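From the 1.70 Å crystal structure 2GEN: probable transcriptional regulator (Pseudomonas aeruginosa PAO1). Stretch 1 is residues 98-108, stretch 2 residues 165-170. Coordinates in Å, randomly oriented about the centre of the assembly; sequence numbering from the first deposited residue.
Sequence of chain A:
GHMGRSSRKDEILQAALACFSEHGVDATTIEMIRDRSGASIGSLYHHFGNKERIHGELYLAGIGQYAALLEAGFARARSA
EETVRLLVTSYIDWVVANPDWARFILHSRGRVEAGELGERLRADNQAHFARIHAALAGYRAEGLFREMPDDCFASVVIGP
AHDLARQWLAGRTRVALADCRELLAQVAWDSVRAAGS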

# COMPACT_ATOMS: atom_id res chain seq x y z
N ASN A 98 -17.51 3.27 -0.61
CA ASN A 98 -17.00 3.66 -1.93
C ASN A 98 -15.91 2.70 -2.46
O ASN A 98 -14.80 3.15 -2.75
CB ASN A 98 -16.49 5.12 -1.94
CG ASN A 98 -17.51 6.14 -1.44
OD1 ASN A 98 -18.29 6.67 -2.22
ND2 ASN A 98 -17.48 6.44 -0.13
N PRO A 99 -16.20 1.40 -2.56
CA PRO A 99 -15.11 0.48 -2.88
C PRO A 99 -14.48 0.72 -4.24
O PRO A 99 -13.24 0.62 -4.38
CB PRO A 99 -15.75 -0.91 -2.77
CG PRO A 99 -17.21 -0.67 -2.89
CD PRO A 99 -17.47 0.67 -2.31
N ASP A 100 -15.28 1.02 -5.25
CA ASP A 100 -14.70 1.29 -6.57
C ASP A 100 -13.82 2.56 -6.55
O ASP A 100 -12.72 2.60 -7.12
CB ASP A 100 -15.77 1.39 -7.67
CG ASP A 100 -16.36 0.03 -8.05
OD1 ASP A 100 -15.70 -1.03 -7.90
OD2 ASP A 100 -17.52 0.05 -8.51
N TRP A 101 -14.31 3.61 -5.88
CA TRP A 101 -13.52 4.81 -5.73
C TRP A 101 -12.22 4.53 -4.96
O TRP A 101 -11.15 5.01 -5.34
CB TRP A 101 -14.34 5.89 -5.03
CG TRP A 101 -14.00 7.29 -5.40
CD1 TRP A 101 -12.88 7.73 -6.07
CD2 TRP A 101 -14.77 8.45 -5.09
NE1 TRP A 101 -12.93 9.10 -6.20
CE2 TRP A 101 -14.08 9.57 -5.62
CE3 TRP A 101 -15.99 8.65 -4.43
CZ2 TRP A 101 -14.57 10.87 -5.52
CZ3 TRP A 101 -16.50 9.95 -4.32
CH2 TRP A 101 -15.77 11.06 -4.86
N ALA A 102 -12.29 3.72 -3.90
CA ALA A 102 -11.05 3.36 -3.15
C ALA A 102 -10.05 2.64 -4.07
O ALA A 102 -8.85 2.96 -4.08
CB ALA A 102 -11.38 2.48 -1.92
N ARG A 103 -10.55 1.65 -4.82
CA ARG A 103 -9.69 0.91 -5.75
C ARG A 103 -9.02 1.88 -6.71
O ARG A 103 -7.81 1.80 -6.96
CB ARG A 103 -10.52 -0.12 -6.50
CG ARG A 103 -9.72 -1.29 -6.95
CD ARG A 103 -10.66 -2.31 -7.61
NE ARG A 103 -11.35 -3.10 -6.59
CZ ARG A 103 -12.63 -2.98 -6.26
NH1 ARG A 103 -13.39 -2.09 -6.86
NH2 ARG A 103 -13.14 -3.76 -5.30
N PHE A 104 -9.81 2.82 -7.24
CA PHE A 104 -9.32 3.78 -8.22
C PHE A 104 -8.19 4.60 -7.61
O PHE A 104 -7.12 4.74 -8.20
CB PHE A 104 -10.45 4.69 -8.70
CG PHE A 104 -9.99 5.81 -9.59
CD1 PHE A 104 -9.78 5.58 -10.97
CD2 PHE A 104 -9.78 7.09 -9.07
CE1 PHE A 104 -9.34 6.60 -11.79
CE2 PHE A 104 -9.34 8.14 -9.89
CZ PHE A 104 -9.12 7.88 -11.28
N ILE A 105 -8.41 5.13 -6.40
CA ILE A 105 -7.42 5.95 -5.73
C ILE A 105 -6.11 5.16 -5.49
O ILE A 105 -5.04 5.69 -5.69
CB ILE A 105 -7.94 6.49 -4.36
CG1 ILE A 105 -8.98 7.59 -4.59
CG2 ILE A 105 -6.77 7.07 -3.51
CD1 ILE A 105 -9.67 8.00 -3.32
N LEU A 106 -6.24 3.90 -5.07
CA LEU A 106 -5.08 3.07 -4.74
C LEU A 106 -4.24 2.75 -5.97
O LEU A 106 -3.07 2.39 -5.83
CB LEU A 106 -5.52 1.78 -4.03
CG LEU A 106 -6.05 1.93 -2.61
CD1 LEU A 106 -6.40 0.55 -2.07
CD2 LEU A 106 -5.02 2.63 -1.72
N HIS A 107 -4.81 2.89 -7.17
CA HIS A 107 -4.07 2.53 -8.38
C HIS A 107 -3.69 3.71 -9.27
O HIS A 107 -3.01 3.53 -10.29
CB HIS A 107 -4.81 1.44 -9.14
CG HIS A 107 -4.95 0.17 -8.36
ND1 HIS A 107 -6.13 -0.54 -8.31
CD2 HIS A 107 -4.06 -0.51 -7.59
CE1 HIS A 107 -5.96 -1.62 -7.56
NE2 HIS A 107 -4.71 -1.62 -7.11
N SER A 108 -4.08 4.92 -8.87
CA SER A 108 -4.00 6.07 -9.78
C SER A 108 -3.07 7.23 -9.40
O SER A 108 -2.95 8.20 -10.15
CB SER A 108 -5.41 6.62 -10.04
OG SER A 108 -6.24 5.62 -10.60
N ALA A 165 -7.41 -2.81 3.63
CA ALA A 165 -8.27 -2.33 2.55
C ALA A 165 -7.76 -2.77 1.18
O ALA A 165 -8.54 -3.28 0.36
CB ALA A 165 -8.38 -0.82 2.60
N ARG A 166 -6.46 -2.60 0.95
CA ARG A 166 -5.82 -3.07 -0.30
C ARG A 166 -6.10 -4.58 -0.55
O ARG A 166 -6.60 -4.95 -1.64
CB ARG A 166 -4.31 -2.76 -0.22
CG ARG A 166 -3.58 -2.74 -1.53
CD ARG A 166 -2.10 -2.24 -1.39
NE ARG A 166 -1.88 -0.78 -1.39
CZ ARG A 166 -1.81 -0.01 -2.48
NH1 ARG A 166 -1.98 -0.52 -3.69
NH2 ARG A 166 -1.60 1.30 -2.35
N GLN A 167 -5.88 -5.42 0.46
CA GLN A 167 -6.09 -6.87 0.33
C GLN A 167 -7.55 -7.20 0.12
O GLN A 167 -7.90 -8.05 -0.71
CB GLN A 167 -5.59 -7.58 1.58
CG GLN A 167 -4.08 -7.35 1.85
CD GLN A 167 -3.24 -7.82 0.67
OE1 GLN A 167 -2.66 -7.00 -0.06
NE2 GLN A 167 -3.18 -9.13 0.46
N TRP A 168 -8.41 -6.54 0.88
CA TRP A 168 -9.85 -6.76 0.80
C TRP A 168 -10.41 -6.41 -0.58
O TRP A 168 -11.19 -7.18 -1.17
CB TRP A 168 -10.57 -5.96 1.89
CG TRP A 168 -12.06 -6.09 1.84
CD1 TRP A 168 -12.81 -7.18 2.19
CD2 TRP A 168 -12.99 -5.07 1.45
NE1 TRP A 168 -14.15 -6.90 2.03
CE2 TRP A 168 -14.29 -5.61 1.58
CE3 TRP A 168 -12.85 -3.75 0.99
CZ2 TRP A 168 -15.44 -4.87 1.25
CZ3 TRP A 168 -14.01 -3.00 0.69
CH2 TRP A 168 -15.28 -3.56 0.82
N LEU A 169 -10.05 -5.24 -1.09
CA LEU A 169 -10.51 -4.78 -2.39
C LEU A 169 -10.06 -5.69 -3.52
O LEU A 169 -10.77 -5.85 -4.51
CB LEU A 169 -10.01 -3.36 -2.65
CG LEU A 169 -10.69 -2.27 -1.80
CD1 LEU A 169 -9.81 -1.00 -1.80
CD2 LEU A 169 -12.15 -1.96 -2.23
N ALA A 170 -8.87 -6.27 -3.36
CA ALA A 170 -8.30 -7.18 -4.36
C ALA A 170 -8.85 -8.61 -4.23
O ALA A 170 -8.43 -9.50 -4.97
CB ALA A 170 -6.77 -7.16 -4.25

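Two helical segments of one chain cross here, with their N-to-C directions 116° apart and their axes 10.5 Å apart at closest approach. The contact is modest: 381 Å² is buried, both sides summed. Its centre is Leu169, which has the largest covered area of any residue in either stretch.

Leu169 points its CA-to-CB bond toward the first helix. Its side chain sits as a knob among Pro99, Ala102, Arg103 and Leu106, one face of that helix. The rotamer is m at chi1 and t at chi2, and it sends the two methyls to different neighbours. Leu169 CD1 lies 3.8 Å from Ala102 CB and 3.8 Å from Leu106 CD1. Leu169 CD2 lies 3.8 Å from Pro99 CB and 3.5 Å from the backbone atom Pro99 O. A branched, apolar side chain suits such a hole.

Ala102 is buried and forms the floor of the hole. Its single methyl points toward the second helix and leaves room for Leu169. Pro99 stands in the first turn of its helix, where the lack of an amide hydrogen costs no helical bond. Its ring adds apolar surface, and Pro99 CB also comes within 4.4 Å of Trp168 CZ3.

The polar link comes from Arg103. Its CA-to-CB bond points sideways, so the chain must reach to make contact. Chi1 and chi2 are both t and extend it; chi3 is m and turns the guanidinium. Arg103 NH2 then donates to Leu169 O at 3.3 Å, while Arg103 NE makes a weak bond to the same Leu169 O at 3.5 Å. This carbonyl lies at the end of the second helix segment, and the arginine supplies it with donors. Arg103 NH1 forms a salt bridge with Asp100 OD1 at 2.7 Å, one turn earlier, which helps hold the guanidinium in place. Leu169 CD2 lies over one guanidinium face, 3.7 Å from Arg103 NH2.

Leu106 points toward the second helix with the same m, t rotamer as Leu169. Its CD1 meets Leu169, while Leu106 CD2 lies over one face of the Arg166 guanidinium, 3.7 Å from Arg166 NH2. This is packing against a flat face, with no hydrogen bond across the stretches. Arg166 also starts sideways and uses t, t, m for chi1 to chi3, so its aliphatic length carries the charged end across to Leu106. His107 makes only a marginal contact, with His107 CD2 4.4 Å from Arg166 NH1.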